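Local coordinates for protein putative enoyl-CoA hydratase (Streptomyces avermitilis, PDB 3GKB) that is of unproven function but, as a putative enoyl-CoA hydratase of the crotonase family, probably acts on acyl-CoA thioesters, at residues 8-16 / 21-29; 107-117 / 128-139. One frame throughout, in Å; residues are numbered along the deposited sequence.

Interaction 1 (8-16 / 21-29); sequences YSTLRVSSE and RIILDNPPV
Arg12 and Asp25 reach across the open end of a two-stranded antiparallel pairing and meet through a single oxygen. Both terminal nitrogens of the guanidinium turn to Asp25 OD2, NH1 at 2.9 Å and NH2 at 3.2 Å, so the grip is end-on but forked onto one atom. OD2 lies in the guanidinium plane, whereas the carboxylate stands nearly upright to it, the two planes 79° apart, and receives the nitrogens on its anti side from opposite faces. The bend at chi3 (-67°) turns the guanidinium toward Asp25, and Asp25 offers its carboxylate with CG trans to the backbone N (chi1 -168°). NH2 also lies 4.0 Å from Ile23 CG2, so the charged end rests partly on a methyl group. Putting an alanine at Asp25 would probably leave the Arg12 guanidinium without its charge partner and free to swing off Ile23.

Beneath this pair, Arg12 and Ile23 form a hydrogen-bonded pair, with Ile23 N giving a nearly straight bond to Arg12 O. On the other face, Val13 and Ile22 lie side by side, CG2 of the valine 3.9 Å from CG1 of the isoleucine; Val13 also packs on Val43 of helix 34-48. Ser14 and Arg21 are paired directly through their backbones, and water also bridges them: one molecule lies between Ser14 OG and Arg21 O, another between Ser14 OG and Arg21 NH2. Beyond the strands, Thr10 CG2 lies alongside Asn26, 3.9 Å from OD1, while Thr10 OG1 is bonded to Glu39 and Asn26 ND2 to Val31 O. The whole is a beta hairpin, the N-terminal edge of the mixed sheet in a crotonase-fold domain, with strand 11-16 outermost within the chain.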
loop_
_atom_site.group_PDB
_atom_site.type_symbol
_atom_site.label_atom_id
_atom_site.label_comp_id
_atom_site.label_asym_id
_atom_site.label_seq_id
_atom_site.Cartn_x
_atom_site.Cartn_y
_atom_site.Cartn_z
ATOM N N TYR B 8 36.663 -11.379 7.463
ATOM C CA TYR B 8 36.031 -10.038 7.514
ATOM C C TYR B 8 35.950 -9.535 8.942
ATOM O O TYR B 8 35.692 -10.298 9.865
ATOM C CB TYR B 8 34.643 -10.080 6.896
ATOM C CG TYR B 8 34.606 -10.598 5.491
ATOM C CD1 TYR B 8 35.089 -9.838 4.445
ATOM C CD2 TYR B 8 34.044 -11.842 5.198
ATOM C CE1 TYR B 8 35.040 -10.298 3.137
ATOM C CE2 TYR B 8 33.997 -12.318 3.889
ATOM C CZ TYR B 8 34.493 -11.542 2.870
ATOM O OH TYR B 8 34.435 -11.996 1.572
ATOM N N SER B 9 36.142 -8.236 9.125
ATOM C CA SER B 9 36.245 -7.668 10.455
ATOM C C SER B 9 34.908 -7.216 11.009
ATOM O O SER B 9 34.812 -6.990 12.202
ATOM C CB SER B 9 37.210 -6.486 10.434
ATOM O OG SER B 9 36.770 -5.537 9.472
ATOM N N THR B 10 33.893 -7.054 10.148
ATOM C CA THR B 10 32.594 -6.497 10.576
ATOM C C THR B 10 31.406 -7.450 10.374
ATOM O O THR B 10 30.252 -7.113 10.720
ATOM C CB THR B 10 32.254 -5.209 9.825
ATOM O OG1 THR B 10 32.040 -5.503 8.435
ATOM C CG2 THR B 10 33.351 -4.142 9.990
ATOM N N LEU B 11 31.691 -8.616 9.792
ATOM C CA LEU B 11 30.672 -9.607 9.501
ATOM C C LEU B 11 31.318 -10.980 9.325
ATOM O O LEU B 11 32.552 -11.092 9.184
ATOM C CB LEU B 11 29.868 -9.199 8.255
ATOM C CG LEU B 11 30.606 -9.057 6.921
ATOM C CD1 LEU B 11 30.640 -10.411 6.242
ATOM C CD2 LEU B 11 29.961 -8.009 5.985
ATOM N N ARG B 12 30.474 -12.008 9.368
ATOM C CA ARG B 12 30.857 -13.388 9.049
ATOM C C ARG B 12 29.862 -13.969 8.064
ATOM O O ARG B 12 28.674 -13.654 8.125
ATOM C CB ARG B 12 30.813 -14.243 10.307
ATOM C CG ARG B 12 31.906 -13.919 11.269
ATOM C CD ARG B 12 31.861 -14.871 12.464
ATOM N NE ARG B 12 30.679 -14.694 13.309
ATOM C CZ ARG B 12 30.482 -13.649 14.113
ATOM N NH1 ARG B 12 31.361 -12.650 14.169
ATOM N NH2 ARG B 12 29.399 -13.597 14.859
ATOM N N VAL B 13 30.352 -14.817 7.165
ATOM C CA VAL B 13 29.508 -15.485 6.215
ATOM C C VAL B 13 29.715 -16.990 6.253
ATOM O O VAL B 13 30.846 -17.470 6.393
ATOM C CB VAL B 13 29.754 -15.002 4.775
ATOM C CG1 VAL B 13 28.713 -15.608 3.848
ATOM C CG2 VAL B 13 29.716 -13.514 4.700
ATOM N N SER B 14 28.625 -17.726 6.149
ATOM C CA SER B 14 28.688 -19.164 5.967
ATOM C C SER B 14 27.560 -19.595 5.044
ATOM O O SER B 14 26.545 -18.903 4.922
ATOM C CB SER B 14 28.583 -19.873 7.301
ATOM O OG SER B 14 27.362 -19.612 7.940
ATOM N N SER B 15 27.742 -20.707 4.352
ATOM C CA SER B 15 26.729 -21.142 3.450
ATOM C C SER B 15 26.683 -22.653 3.396
ATOM O O SER B 15 27.704 -23.335 3.526
ATOM C CB SER B 15 26.938 -20.535 2.062
ATOM O OG SER B 15 28.045 -21.122 1.431
ATOM N N GLU B 16 25.477 -23.150 3.213
ATOM C CA GLU B 16 25.215 -24.568 3.176
ATOM C C GLU B 16 23.811 -24.742 2.658
ATOM O O GLU B 16 22.945 -23.914 2.943
ATOM C CB GLU B 16 25.322 -25.133 4.584
ATOM C CG GLU B 16 25.636 -26.592 4.660
ATOM C CD GLU B 16 25.917 -27.004 6.094
ATOM O OE1 GLU B 16 25.023 -26.886 6.945
ATOM O OE2 GLU B 16 27.044 -27.419 6.381
ATOM N N ARG B 21 24.333 -17.270 5.133
ATOM C CA ARG B 21 23.945 -16.466 6.292
ATOM C C ARG B 21 25.041 -15.433 6.495
ATOM O O ARG B 21 26.227 -15.786 6.610
ATOM C CB ARG B 21 23.782 -17.333 7.543
ATOM C CG ARG B 21 22.474 -18.096 7.568
ATOM C CD ARG B 21 22.337 -18.861 8.855
ATOM N NE ARG B 21 23.258 -19.993 8.910
ATOM C CZ ARG B 21 23.621 -20.637 10.025
ATOM N NH1 ARG B 21 23.160 -20.269 11.220
ATOM N NH2 ARG B 21 24.467 -21.657 9.945
ATOM N N ILE B 22 24.652 -14.161 6.483
ATOM C CA ILE B 22 25.586 -13.077 6.718
ATOM C C ILE B 22 25.220 -12.507 8.077
ATOM O O ILE B 22 24.118 -12.017 8.267
ATOM C CB ILE B 22 25.512 -12.013 5.591
ATOM C CG1 ILE B 22 25.908 -12.637 4.234
ATOM C CG2 ILE B 22 26.393 -10.841 5.918
ATOM C CD1 ILE B 22 25.772 -11.679 3.046
ATOM N N ILE B 23 26.138 -12.614 9.026
ATOM C CA ILE B 23 25.900 -12.175 10.389
ATOM C C ILE B 23 26.725 -10.923 10.607
ATOM O O ILE B 23 27.964 -10.952 10.516
ATOM C CB ILE B 23 26.322 -13.252 11.432
ATOM C CG1 ILE B 23 25.588 -14.580 11.155
ATOM C CG2 ILE B 23 26.036 -12.730 12.856
ATOM C CD1 ILE B 23 26.142 -15.792 11.928
ATOM N N LEU B 24 26.037 -9.828 10.914
ATOM C CA LEU B 24 26.635 -8.526 11.077
ATOM C C LEU B 24 27.125 -8.378 12.529
ATOM O O LEU B 24 26.370 -8.636 13.463
ATOM C CB LEU B 24 25.616 -7.436 10.706
ATOM C CG LEU B 24 25.038 -7.551 9.277
ATOM C CD1 LEU B 24 23.661 -6.889 9.165
ATOM C CD2 LEU B 24 25.978 -6.942 8.292
ATOM N N ASP B 25 28.405 -8.034 12.697
ATOM C CA ASP B 25 29.071 -8.063 14.013
ATOM C C ASP B 25 30.197 -7.031 14.057
ATOM O O ASP B 25 31.357 -7.313 13.674
ATOM C CB ASP B 25 29.585 -9.475 14.321
ATOM C CG ASP B 25 30.020 -9.667 15.785
ATOM O OD1 ASP B 25 30.009 -8.700 16.577
ATOM O OD2 ASP B 25 30.338 -10.835 16.159
ATOM N N ASN B 26 29.831 -5.810 14.457
ATOM C CA ASN B 26 30.757 -4.681 14.502
ATOM C C ASN B 26 30.549 -3.928 15.808
ATOM O O ASN B 26 29.895 -2.886 15.838
ATOM C CB ASN B 26 30.558 -3.756 13.300
ATOM C CG ASN B 26 31.531 -2.633 13.269
ATOM O OD1 ASN B 26 32.695 -2.814 13.610
ATOM N ND2 ASN B 26 31.084 -1.462 12.816
ATOM N N PRO B 27 31.116 -4.449 16.907
ATOM C CA PRO B 27 30.948 -3.820 18.215
ATOM C C PRO B 27 31.340 -2.344 18.255
ATOM O O PRO B 27 32.212 -1.914 17.505
ATOM C CB PRO B 27 31.880 -4.632 19.111
ATOM C CG PRO B 27 32.018 -5.909 18.470
ATOM C CD PRO B 27 31.930 -5.672 16.996
ATOM N N PRO B 28 30.726 -1.564 19.160
ATOM C CA PRO B 28 29.739 -1.962 20.174
ATOM C C PRO B 28 28.252 -1.915 19.780
ATOM O O PRO B 28 27.427 -2.441 20.519
ATOM C CB PRO B 28 30.010 -0.971 21.310
ATOM C CG PRO B 28 30.500 0.261 20.606
ATOM C CD PRO B 28 31.186 -0.179 19.349
ATOM N N VAL B 29 27.888 -1.285 18.671
ATOM C CA VAL B 29 26.461 -1.124 18.338
ATOM C C VAL B 29 26.123 -1.407 16.876
ATOM O O VAL B 29 25.057 -1.037 16.416
ATOM C CB VAL B 29 25.911 0.293 18.695
ATOM C CG1 VAL B 29 26.006 0.552 20.191
ATOM C CG2 VAL B 29 26.672 1.358 17.930
HETATM O O HOH W 1 34.694 -4.951 14.300
HETATM O O HOH W 2 27.229 -17.084 8.906
HETATM O O HOH W 3 25.675 -22.280 7.303
#

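Interaction 2 (107-117 / 128-139); sequences QVTIVKLAGKA and ADMAFAAAETAG
Asp129 OD2 receives the backbone N-H of Thr109 at 3.0 Å, from above the carboxylate plane, and also a salt bridge from Lys221. In return, Asp129 N donates to Thr109 OG1 at 2.8 Å along an almost straight line (169°). Thr109 can accept this bond because chi1 (53°) sets OG1 between its own N and carbonyl carbon, turned toward the start of the neighbouring strand. These reciprocal side-chain-to-backbone bonds tie the two residues together where the strands begin. The other carboxylate oxygen, OD1, makes a salt bridge to Arg165 of the second subunit, so this buried acid faces two positive charges that would probably favour its ionised form.

Farther along, the strands run parallel, and their side chains alternate between two surfaces. On one, Ile110 and Met130 lie side by side, CG1 to CG 3.7 Å, and Ile110 CG2 meets the edge of the Phe132 ring at CD2, 3.9 Å away. Helix 195-210 packs on Ile110, and Tyr201 from it meets the phenylalanine ring. On the other surface, Val111 CG2 presses against Ala128 CB at 3.5 Å, while Leu113 CB lies 4.0 Å from Ala133 CB; the intervening helix 120-127 touches Val111 and Ala131 through Val125. Beyond strand 130-134, Thr137 OG1 donates to Ala114 O at 2.6 Å, and Gly139 N and O bond to Gly115 and Ala117 as a second sheet starts. Strand 108-113, short strand 116-118 and helix 120-127 form a beta-beta-alpha unit, and strand 130-134 begins the next beside it; such repeats build the crotonase spiral fold.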
loop_
_atom_site.group_PDB
_atom_site.type_symbol
_atom_site.label_atom_id
_atom_site.label_comp_id
_atom_site.label_asym_id
_atom_site.label_seq_id
_atom_site.Cartn_x
_atom_site.Cartn_y
_atom_site.Cartn_z
ATOM N N GLN B 107 20.381 -13.623 -5.750
ATOM C CA GLN B 107 19.784 -14.469 -4.712
ATOM C C GLN B 107 18.578 -13.776 -4.087
ATOM O O GLN B 107 18.506 -12.560 -4.047
ATOM C CB GLN B 107 20.781 -14.748 -3.578
ATOM C CG GLN B 107 21.880 -15.749 -3.909
ATOM C CD GLN B 107 23.079 -15.125 -4.654
ATOM O OE1 GLN B 107 23.184 -13.912 -4.776
ATOM N NE2 GLN B 107 23.983 -15.974 -5.146
ATOM N N VAL B 108 17.663 -14.558 -3.532
ATOM C CA VAL B 108 16.596 -13.975 -2.708
ATOM C C VAL B 108 17.254 -13.462 -1.437
ATOM O O VAL B 108 18.039 -14.195 -0.807
ATOM C CB VAL B 108 15.554 -15.033 -2.334
ATOM C CG1 VAL B 108 14.514 -14.437 -1.337
ATOM C CG2 VAL B 108 14.893 -15.598 -3.597
ATOM N N THR B 109 16.988 -12.208 -1.064
ATOM C CA THR B 109 17.591 -11.622 0.132
ATOM C C THR B 109 16.506 -11.485 1.245
ATOM O O THR B 109 15.373 -10.988 1.014
ATOM C CB THR B 109 18.202 -10.258 -0.168
ATOM O OG1 THR B 109 17.216 -9.410 -0.799
ATOM C CG2 THR B 109 19.442 -10.394 -1.101
ATOM N N ILE B 110 16.842 -11.979 2.437
ATOM C CA ILE B 110 15.918 -12.005 3.561
ATOM C C ILE B 110 16.596 -11.341 4.756
ATOM O O ILE B 110 17.722 -11.691 5.081
ATOM C CB ILE B 110 15.542 -13.470 3.946
ATOM C CG1 ILE B 110 14.848 -14.179 2.785
ATOM C CG2 ILE B 110 14.621 -13.488 5.194
ATOM C CD1 ILE B 110 14.669 -15.719 3.004
ATOM N N VAL B 111 15.929 -10.388 5.400
ATOM C CA VAL B 111 16.458 -9.793 6.649
ATOM C C VAL B 111 15.666 -10.351 7.829
ATOM O O VAL B 111 14.430 -10.387 7.802
ATOM C CB VAL B 111 16.370 -8.241 6.650
ATOM C CG1 VAL B 111 16.583 -7.666 8.078
ATOM C CG2 VAL B 111 17.390 -7.614 5.638
ATOM N N LYS B 112 16.392 -10.831 8.828
ATOM C CA LYS B 112 15.838 -11.222 10.116
ATOM C C LYS B 112 16.156 -10.123 11.132
ATOM O O LYS B 112 17.321 -9.996 11.566
ATOM C CB LYS B 112 16.450 -12.536 10.574
ATOM C CG LYS B 112 15.954 -12.979 11.938
ATOM C CD LYS B 112 16.365 -14.423 12.242
ATOM C CE LYS B 112 17.837 -14.558 12.489
ATOM N NZ LYS B 112 18.229 -15.947 12.936
ATOM N N LEU B 113 15.132 -9.363 11.514
ATOM C CA LEU B 113 15.282 -8.181 12.358
ATOM C C LEU B 113 14.753 -8.454 13.759
ATOM O O LEU B 113 13.541 -8.511 13.979
ATOM C CB LEU B 113 14.551 -6.978 11.743
ATOM C CG LEU B 113 14.637 -5.661 12.541
ATOM C CD1 LEU B 113 16.110 -5.155 12.534
ATOM C CD2 LEU B 113 13.695 -4.601 12.018
ATOM N N ALA B 114 15.679 -8.565 14.705
ATOM C CA ALA B 114 15.332 -8.800 16.091
ATOM C C ALA B 114 15.446 -7.545 16.936
ATOM O O ALA B 114 14.655 -7.384 17.875
ATOM C CB ALA B 114 16.183 -9.935 16.679
ATOM N N GLY B 115 16.344 -6.636 16.576
ATOM C CA GLY B 115 16.599 -5.441 17.350
ATOM C C GLY B 115 16.339 -4.156 16.572
ATOM O O GLY B 115 15.460 -4.106 15.688
ATOM N N LYS B 116 17.094 -3.121 16.928
ATOM C CA LYS B 116 16.911 -1.791 16.366
ATOM C C LYS B 116 17.792 -1.538 15.144
ATOM O O LYS B 116 18.997 -1.856 15.142
ATOM C CB LYS B 116 17.196 -0.711 17.420
ATOM C CG LYS B 116 16.228 -0.714 18.585
ATOM C CD LYS B 116 16.831 0.015 19.759
ATOM C CE LYS B 116 15.871 0.166 20.923
ATOM N NZ LYS B 116 15.525 -1.145 21.501
ATOM N N ALA B 117 17.168 -0.935 14.128
ATOM C CA ALA B 117 17.855 -0.495 12.921
ATOM C C ALA B 117 17.406 0.922 12.623
ATOM O O ALA B 117 16.217 1.184 12.525
ATOM C CB ALA B 117 17.526 -1.424 11.732
ATOM N N ALA B 128 16.056 -5.197 1.197
ATOM C CA ALA B 128 16.033 -6.646 0.981
ATOM C C ALA B 128 14.707 -7.084 0.350
ATOM O O ALA B 128 13.681 -6.407 0.486
ATOM C CB ALA B 128 16.276 -7.386 2.277
ATOM N N ASP B 129 14.712 -8.234 -0.325
ATOM C CA ASP B 129 13.488 -8.742 -0.917
ATOM C C ASP B 129 12.389 -8.924 0.121
ATOM O O ASP B 129 11.207 -8.634 -0.132
ATOM C CB ASP B 129 13.698 -10.062 -1.656
ATOM C CG ASP B 129 14.606 -9.930 -2.872
ATOM O OD1 ASP B 129 14.701 -8.837 -3.482
ATOM O OD2 ASP B 129 15.244 -10.966 -3.203
ATOM N N MET B 130 12.767 -9.413 1.304
ATOM C CA MET B 130 11.779 -9.587 2.375
ATOM C C MET B 130 12.431 -9.391 3.739
ATOM O O MET B 130 13.642 -9.669 3.917
ATOM C CB MET B 130 11.014 -10.949 2.265
ATOM C CG MET B 130 11.794 -12.226 2.124
ATOM S SD MET B 130 10.819 -13.723 1.503
ATOM C CE MET B 130 10.955 -13.579 -0.251
ATOM N N ALA B 131 11.645 -8.878 4.687
ATOM C CA ALA B 131 12.115 -8.598 6.031
ATOM C C ALA B 131 11.047 -9.087 7.026
ATOM O O ALA B 131 9.851 -8.765 6.892
ATOM C CB ALA B 131 12.335 -7.124 6.232
ATOM N N PHE B 132 11.513 -9.836 8.012
ATOM C CA PHE B 132 10.680 -10.406 9.082
ATOM C C PHE B 132 11.264 -9.902 10.401
ATOM O O PHE B 132 12.488 -10.011 10.619
ATOM C CB PHE B 132 10.713 -11.947 9.028
ATOM C CG PHE B 132 10.200 -12.505 7.719
ATOM C CD1 PHE B 132 8.845 -12.442 7.429
ATOM C CD2 PHE B 132 11.065 -13.000 6.739
ATOM C CE1 PHE B 132 8.348 -12.931 6.200
ATOM C CE2 PHE B 132 10.570 -13.493 5.524
ATOM C CZ PHE B 132 9.203 -13.431 5.264
ATOM N N ALA B 133 10.402 -9.384 11.283
ATOM C CA ALA B 133 10.853 -8.720 12.514
ATOM C C ALA B 133 10.186 -9.268 13.781
ATOM O O ALA B 133 9.027 -9.685 13.761
ATOM C CB ALA B 133 10.632 -7.192 12.440
ATOM N N ALA B 134 10.933 -9.238 14.877
ATOM C CA ALA B 134 10.445 -9.679 16.192
ATOM C C ALA B 134 9.459 -8.627 16.775
ATOM O O ALA B 134 9.831 -7.460 17.028
ATOM C CB ALA B 134 11.631 -9.857 17.142
ATOM N N ALA B 135 8.231 -9.067 17.021
ATOM C CA ALA B 135 7.157 -8.170 17.476
ATOM C C ALA B 135 7.551 -7.427 18.749
ATOM O O ALA B 135 7.320 -6.216 18.871
ATOM C CB ALA B 135 5.846 -8.977 17.670
ATOM N N GLU B 136 8.203 -8.118 19.669
ATOM C CA GLU B 136 8.476 -7.565 21.004
ATOM C C GLU B 136 9.675 -6.652 21.085
ATOM O O GLU B 136 9.725 -5.799 21.958
ATOM C CB GLU B 136 8.705 -8.697 22.034
ATOM C CG GLU B 136 7.480 -9.566 22.324
ATOM C CD GLU B 136 7.407 -10.808 21.440
ATOM O OE1 GLU B 136 7.901 -10.754 20.298
ATOM O OE2 GLU B 136 6.842 -11.837 21.881
ATOM N N THR B 137 10.665 -6.862 20.214
ATOM C CA THR B 137 11.980 -6.275 20.378
ATOM C C THR B 137 12.442 -5.395 19.209
ATOM O O THR B 137 13.254 -4.510 19.402
ATOM C CB THR B 137 13.030 -7.387 20.627
ATOM O OG1 THR B 137 12.963 -8.347 19.579
ATOM C CG2 THR B 137 12.738 -8.125 21.950
ATOM N N ALA B 138 11.934 -5.623 18.003
ATOM C CA ALA B 138 12.477 -4.953 16.843
ATOM C C ALA B 138 12.029 -3.504 16.786
ATOM O O ALA B 138 10.957 -3.141 17.277
ATOM C CB ALA B 138 12.053 -5.654 15.583
ATOM N N GLY B 139 12.824 -2.689 16.125
ATOM C CA GLY B 139 12.448 -1.309 15.859
ATOM C C GLY B 139 13.119 -0.764 14.603
ATOM O O GLY B 139 14.235 -1.131 14.285
HETATM O O HOH W 4 17.561 -8.798 -3.477
#

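Interaction 1 and interaction 2 show how one mixed sheet can be assembled in two ways. They follow in series along the chain, the hairpin of 8-16 with 21-29 being complete before 107-117 pairs with 128-139. Their centres lie 15 Å apart and their nearest atoms about 6 Å, without touching. Strand 55-60 fills the gap, bonding through its backbone to Ile22 on one flank and to Ile110 on the other. The sheet thus passes from an antiparallel edge to parallel strands in its interior. Interaction 1 has no contact with another chain of the assembly, whereas interaction 2 meets the second subunit and also leads into the smaller sheet.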